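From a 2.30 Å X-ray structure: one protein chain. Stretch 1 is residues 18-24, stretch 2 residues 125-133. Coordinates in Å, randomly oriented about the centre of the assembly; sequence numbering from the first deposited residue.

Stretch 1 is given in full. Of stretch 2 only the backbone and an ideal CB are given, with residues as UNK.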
ATOM      1  N   LYS A  18      16.740 -21.789   2.945  1.00 75.44           N
ATOM      2  CA  LYS A  18      15.665 -22.540   2.282  1.00 71.71           C
ATOM      3  C   LYS A  18      15.354 -21.946   0.910  1.00 73.46           C
ATOM      4  O   LYS A  18      15.661 -20.785   0.642  1.00 74.19           O
ATOM      5  CB  LYS A  18      14.379 -22.528   3.111  1.00 71.56           C
ATOM      6  CG  LYS A  18      14.544 -22.657   4.609  1.00 74.23           C
ATOM      7  CD  LYS A  18      13.222 -23.056   5.239  1.00 74.41           C
ATOM      8  CE  LYS A  18      12.553 -21.842   5.884  1.00 73.70           C
ATOM      9  NZ  LYS A  18      11.630 -22.160   7.012  1.00 79.79           N
ATOM     10  N   ASP A  19      14.777 -22.757   0.032  1.00 72.35           N
ATOM     11  CA  ASP A  19      14.245 -22.273  -1.238  1.00 72.76           C
ATOM     12  C   ASP A  19      12.726 -21.938  -1.150  1.00 71.47           C
ATOM     13  O   ASP A  19      12.161 -21.333  -2.071  1.00 66.46           O
ATOM     14  CB  ASP A  19      14.589 -23.268  -2.368  1.00 76.20           C
ATOM     15  CG  ASP A  19      13.727 -24.511  -2.361  1.00 78.16           C
ATOM     16  OD1 ASP A  19      13.326 -24.972  -1.272  1.00 79.27           O
ATOM     17  OD2 ASP A  19      13.503 -25.057  -3.460  1.00 81.21           O
ATOM     18  N   ALA A  20      12.061 -22.346  -0.064  1.00 73.43           N
ATOM     19  CA  ALA A  20      10.599 -22.172   0.036  1.00 66.40           C
ATOM     20  C   ALA A  20      10.160 -21.488   1.330  1.00 67.85           C
ATOM     21  O   ALA A  20      10.555 -21.869   2.431  1.00 68.29           O
ATOM     22  CB  ALA A  20       9.890 -23.519  -0.091  1.00 61.68           C
ATOM     23  N   TYR A  21       9.287 -20.499   1.177  1.00 63.59           N
ATOM     24  CA  TYR A  21       8.776 -19.723   2.299  1.00 68.22           C
ATOM     25  C   TYR A  21       7.301 -19.381   2.083  1.00 66.35           C
ATOM     26  O   TYR A  21       6.814 -19.384   0.953  1.00 64.77           O
ATOM     27  CB  TYR A  21       9.576 -18.430   2.461  1.00 65.20           C
ATOM     28  CG  TYR A  21      11.036 -18.611   2.792  1.00 68.40           C
ATOM     29  CD1 TYR A  21      11.992 -18.735   1.785  1.00 69.17           C
ATOM     30  CD2 TYR A  21      11.471 -18.617   4.111  1.00 70.85           C
ATOM     31  CE1 TYR A  21      13.353 -18.881   2.090  1.00 68.57           C
ATOM     32  CE2 TYR A  21      12.827 -18.761   4.427  1.00 65.85           C
ATOM     33  CZ  TYR A  21      13.756 -18.894   3.415  1.00 66.21           C
ATOM     34  OH  TYR A  21      15.089 -19.039   3.741  1.00 73.56           O
ATOM     35  N   PHE A  22       6.578 -19.054   3.142  1.00 66.59           N
ATOM     36  CA  PHE A  22       5.296 -18.414   2.892  1.00 66.08           C
ATOM     37  C   PHE A  22       5.332 -17.030   3.534  1.00 64.43           C
ATOM     38  O   PHE A  22       6.223 -16.758   4.346  1.00 64.29           O
ATOM     39  CB  PHE A  22       4.118 -19.288   3.366  1.00 71.74           C
ATOM     40  CG  PHE A  22       4.174 -19.693   4.803  1.00 73.39           C
ATOM     41  CD1 PHE A  22       3.683 -18.847   5.787  1.00 74.60           C
ATOM     42  CD2 PHE A  22       4.659 -20.942   5.167  1.00 73.38           C
ATOM     43  CE1 PHE A  22       3.706 -19.220   7.128  1.00 80.00           C
ATOM     44  CE2 PHE A  22       4.688 -21.325   6.496  1.00 77.00           C
ATOM     45  CZ  PHE A  22       4.211 -20.460   7.485  1.00 79.78           C
ATOM     46  N   PRO A  23       4.431 -16.122   3.097  1.00 63.41           N
ATOM     47  CA  PRO A  23       4.444 -14.742   3.600  1.00 57.28           C
ATOM     48  C   PRO A  23       4.466 -14.633   5.117  1.00 59.88           C
ATOM     49  O   PRO A  23       3.758 -15.370   5.813  1.00 62.00           O
ATOM     50  CB  PRO A  23       3.149 -14.153   3.026  1.00 59.01           C
ATOM     51  CG  PRO A  23       2.982 -14.870   1.745  1.00 55.23           C
ATOM     52  CD  PRO A  23       3.465 -16.280   1.996  1.00 56.53           C
ATOM     53  N   GLY A  24       5.292 -13.717   5.616  1.00 55.59           N
ATOM     54  CA  GLY A  24       5.399 -13.493   7.045  1.00 58.99           C
ATOM     55  C   GLY A  24       6.579 -14.232   7.646  1.00 63.40           C
ATOM     56  O   GLY A  24       7.066 -13.880   8.715  1.00 70.74           O
ATOM     57  N   UNK A 125      15.827 -17.768  -7.220  1.00 54.09           N
ATOM     58  CA  UNK A 125      14.401 -17.943  -7.153  1.00 60.28           C
ATOM     59  C   UNK A 125      13.969 -18.468  -5.798  1.00 58.28           C
ATOM     60  O   UNK A 125      14.667 -19.274  -5.190  1.00 57.43           O
ATOM     61  CB  UNK A 125      13.933 -18.887  -8.262  1.00 60.28           C
ATOM     62  N   UNK A 126      12.814 -18.011  -5.322  1.00 59.60           N
ATOM     63  CA  UNK A 126      12.184 -18.674  -4.191  1.00 59.95           C
ATOM     64  C   UNK A 126      10.754 -19.092  -4.500  1.00 62.82           C
ATOM     65  O   UNK A 126      10.050 -18.476  -5.311  1.00 63.87           O
ATOM     66  CB  UNK A 126      12.205 -17.757  -2.967  1.00 59.95           C
ATOM     67  N   UNK A 127      10.352 -20.212  -3.920  1.00 63.81           N
ATOM     68  CA  UNK A 127       8.984 -20.639  -4.085  1.00 62.43           C
ATOM     69  C   UNK A 127       8.245 -20.067  -2.888  1.00 61.05           C
ATOM     70  O   UNK A 127       8.669 -20.256  -1.743  1.00 58.88           O
ATOM     71  CB  UNK A 127       8.854 -22.160  -4.182  1.00 62.43           C
ATOM     72  N   UNK A 128       7.161 -19.340  -3.159  1.00 60.15           N
ATOM     73  CA  UNK A 128       6.346 -18.752  -2.100  1.00 57.29           C
ATOM     74  C   UNK A 128       5.041 -19.509  -1.968  1.00 57.78           C
ATOM     75  O   UNK A 128       4.192 -19.457  -2.856  1.00 56.14           O
ATOM     76  CB  UNK A 128       6.077 -17.271  -2.376  1.00 57.29           C
ATOM     77  N   UNK A 129       4.887 -20.220  -0.859  1.00 61.73           N
ATOM     78  CA  UNK A 129       3.714 -21.061  -0.661  1.00 63.34           C
ATOM     79  C   UNK A 129       2.488 -20.304  -0.199  1.00 62.38           C
ATOM     80  O   UNK A 129       2.604 -19.248   0.412  1.00 59.65           O
ATOM     81  CB  UNK A 129       4.035 -22.160   0.354  1.00 63.34           C
ATOM     82  N   UNK A 130       1.313 -20.850  -0.496  1.00 57.08           N
ATOM     83  CA  UNK A 130       0.093 -20.286   0.051  1.00 63.40           C
ATOM     84  C   UNK A 130       0.107 -20.353   1.568  1.00 58.33           C
ATOM     85  O   UNK A 130       0.338 -21.399   2.161  1.00 61.67           O
ATOM     86  CB  UNK A 130      -1.132 -21.015  -0.504  1.00 63.40           C
ATOM     87  N   UNK A 131      -0.141 -19.213   2.184  1.00 54.36           N
ATOM     88  CA  UNK A 131      -0.331 -19.138   3.613  1.00 57.39           C
ATOM     89  C   UNK A 131      -1.554 -19.993   3.945  1.00 64.18           C
ATOM     90  O   UNK A 131      -2.517 -20.025   3.174  1.00 64.84           O
ATOM     91  CB  UNK A 131      -0.499 -17.692   4.084  1.00 57.39           C
ATOM     92  N   UNK A 132      -1.518 -20.696   5.082  1.00 66.71           N
ATOM     93  CA  UNK A 132      -2.581 -21.618   5.505  1.00 63.73           C
ATOM     94  C   UNK A 132      -4.016 -21.075   5.407  1.00 65.51           C
ATOM     95  O   UNK A 132      -4.881 -21.835   4.991  1.00 65.23           O
ATOM     96  CB  UNK A 132      -2.319 -22.035   6.954  1.00 63.73           C
ATOM     97  N   UNK A 133      -4.281 -19.830   5.798  1.00 66.46           N
ATOM     98  CA  UNK A 133      -5.633 -19.277   5.639  1.00 62.96           C
ATOM     99  C   UNK A 133      -6.047 -19.260   4.174  1.00 64.20           C
ATOM    100  O   UNK A 133      -7.200 -19.568   3.847  1.00 65.50           O
ATOM    101  CB  UNK A 133      -5.706 -17.863   6.218  1.00 62.96           C
TER

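Stretch 2 first runs alongside stretch 1 as a parallel strand and then continues past Phe22 and Pro23, where stretch 1 bends away, so its positions differ sharply in what they meet. At position 125 the CA-to-CB bond points sideways and nothing of stretch 1 lies within 5.5 Å of the ideal CB. The backbone is extended, and almost any side chain would be tolerated, long polar ones included. The residue is Arg125, which leaves stretch 1 essentially untouched.

Position 126 also points sideways, but its ideal CB lies 3.7 Å from Asp19 O and 4.9 Å from Tyr21 CD1. The nearby ring favours an apolar group, and the extended backbone suits a beta-branched one; valine, isoleucine or leucine would all be reasonable. It is Ile126, with chi1 in p and chi2 in t. Its CA adds a CA-H...O contact to Asp19 O at 3.4 Å.

Position 127 is bridged to Ala20, and the two side chains share a face of the sheet. The backbone is held whatever the side chain: 127 N donates to Asp19 O at 2.8 Å, and Tyr21 N donates to 127 O at 3.0 Å. The ideal CB is 4.4 Å from Ala20 CB, whose small methyl leaves room beside it, while the Asp19 carboxylate lies farther along. A basic, polar or aromatic residue could all fit. The deposited Phe127 places CB 4.4 Å from Ala20 CB and turns its ring edge to the carboxylate, with CE2 3.6 Å from Asp19 OD2.

Position 128 pairs with Tyr21, both side chains on the other face. With Pro23 CD 5.2 Å from the ideal CB, a compact apolar side chain is expected, valine or isoleucine especially. Val128 fits: with chi1 in t, its CG1 packs 3.7 Å from Pro23 CD.

At position 129, N donates to Tyr21 O at 2.8 Å; with the bond from Tyr21 N to 127 O, this holds Tyr21 opposite position 128. CB points sideways, 4.2 Å from Phe22 CB, so a side chain with an aliphatic stem would suit, polar or not at its tip. Glu129 supplies such a stem, and its OE1 lies at the edge of the Phe22 ring, near the ring plane.

Position 130 points away and has no neighbour in stretch 1 near its CB, so the choice is wide. It is Ala130.

Position 131 points sideways, its ideal CB 4.7 Å from both Phe22 CD1 and Pro23 CD. A flat or medium-sized side chain could use this setting. His131 places CD2 4.2 Å from Phe22 CD1, in an oblique aromatic pair with planes at 88°. Its ND1 also accepts from 133 N, capping the following helix.

Position 132 has helical backbone angles with phi at -47°, which proline accepts readily, though many residues would serve. Pro132 lays its CD over one face of the Phe22 ring, 4.5 Å from Phe22 CD1.

Position 133, also helical, is out of reach of stretch 1, which therefore offers no clue; the residue is Trp133.

Stretch 2, residues 125-133: RIFVEAHPW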
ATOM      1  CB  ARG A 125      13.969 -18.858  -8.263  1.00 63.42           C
ATOM      2  CG  ARG A 125      14.450 -18.374  -9.609  1.00 63.45           C
ATOM      3  CD  ARG A 125      14.747 -19.632 -10.367  1.00 74.54           C
ATOM      4  NE  ARG A 125      13.542 -20.458 -10.262  1.00 82.72           N
ATOM      5  CZ  ARG A 125      13.184 -21.384 -11.143  1.00 80.98           C
ATOM      6  NH1 ARG A 125      13.995 -21.667 -12.149  1.00 78.97           N
ATOM      7  NH2 ARG A 125      12.063 -22.085 -10.980  1.00 71.63           N
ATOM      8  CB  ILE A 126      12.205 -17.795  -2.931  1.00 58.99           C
ATOM      9  CG1 ILE A 126      11.437 -16.502  -3.138  1.00 57.83           C
ATOM     10  CG2 ILE A 126      13.619 -17.443  -2.568  1.00 61.99           C
ATOM     11  CD1 ILE A 126      11.088 -15.814  -1.825  1.00 58.60           C
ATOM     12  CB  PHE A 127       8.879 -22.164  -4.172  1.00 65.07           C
ATOM     13  CG  PHE A 127       9.641 -22.754  -5.338  1.00 70.47           C
ATOM     14  CD1 PHE A 127       9.110 -22.734  -6.619  1.00 71.18           C
ATOM     15  CD2 PHE A 127      10.892 -23.329  -5.150  1.00 71.57           C
ATOM     16  CE1 PHE A 127       9.811 -23.264  -7.686  1.00 68.75           C
ATOM     17  CE2 PHE A 127      11.598 -23.867  -6.216  1.00 74.78           C
ATOM     18  CZ  PHE A 127      11.056 -23.838  -7.485  1.00 72.04           C
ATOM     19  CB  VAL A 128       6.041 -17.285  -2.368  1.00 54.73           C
ATOM     20  CG1 VAL A 128       5.127 -16.745  -1.284  1.00 49.67           C
ATOM     21  CG2 VAL A 128       7.341 -16.487  -2.466  1.00 50.52           C
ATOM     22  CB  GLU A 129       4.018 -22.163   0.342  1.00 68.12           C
ATOM     23  CG  GLU A 129       5.047 -23.158  -0.134  1.00 67.99           C
ATOM     24  CD  GLU A 129       5.281 -24.228   0.895  1.00 77.77           C
ATOM     25  OE1 GLU A 129       5.685 -23.880   2.030  1.00 85.89           O
ATOM     26  OE2 GLU A 129       5.051 -25.411   0.573  1.00 79.06           O
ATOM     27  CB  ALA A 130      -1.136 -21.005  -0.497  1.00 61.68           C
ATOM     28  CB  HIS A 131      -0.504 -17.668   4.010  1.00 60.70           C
ATOM     29  CG  HIS A 131      -0.762 -17.431   5.461  1.00 62.66           C
ATOM     30  ND1 HIS A 131      -1.982 -17.696   6.051  1.00 64.89           N
ATOM     31  CD2 HIS A 131       0.007 -16.882   6.428  1.00 64.80           C
ATOM     32  CE1 HIS A 131      -1.937 -17.356   7.325  1.00 64.79           C
ATOM     33  NE2 HIS A 131      -0.737 -16.859   7.580  1.00 63.48           N
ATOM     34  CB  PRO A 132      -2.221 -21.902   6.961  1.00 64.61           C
ATOM     35  CG  PRO A 132      -0.709 -21.836   6.969  1.00 64.15           C
ATOM     36  CD  PRO A 132      -0.342 -20.755   5.975  1.00 65.02           C
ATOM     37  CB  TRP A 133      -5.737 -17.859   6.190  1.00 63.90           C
ATOM     38  CG  TRP A 133      -5.338 -17.691   7.629  1.00 68.56           C
ATOM     39  CD1 TRP A 133      -5.225 -18.665   8.578  1.00 69.92           C
ATOM     40  CD2 TRP A 133      -5.022 -16.458   8.281  1.00 65.04           C
ATOM     41  NE1 TRP A 133      -4.848 -18.114   9.778  1.00 70.77           N
ATOM     42  CE2 TRP A 133      -4.711 -16.761   9.621  1.00 69.60           C
ATOM     43  CE3 TRP A 133      -4.948 -15.130   7.855  1.00 63.51           C
ATOM     44  CZ2 TRP A 133      -4.338 -15.782  10.540  1.00 70.26           C
ATOM     45  CZ3 TRP A 133      -4.571 -14.158   8.767  1.00 70.06           C
ATOM     46  CH2 TRP A 133      -4.276 -14.487  10.095  1.00 69.43           C
TER
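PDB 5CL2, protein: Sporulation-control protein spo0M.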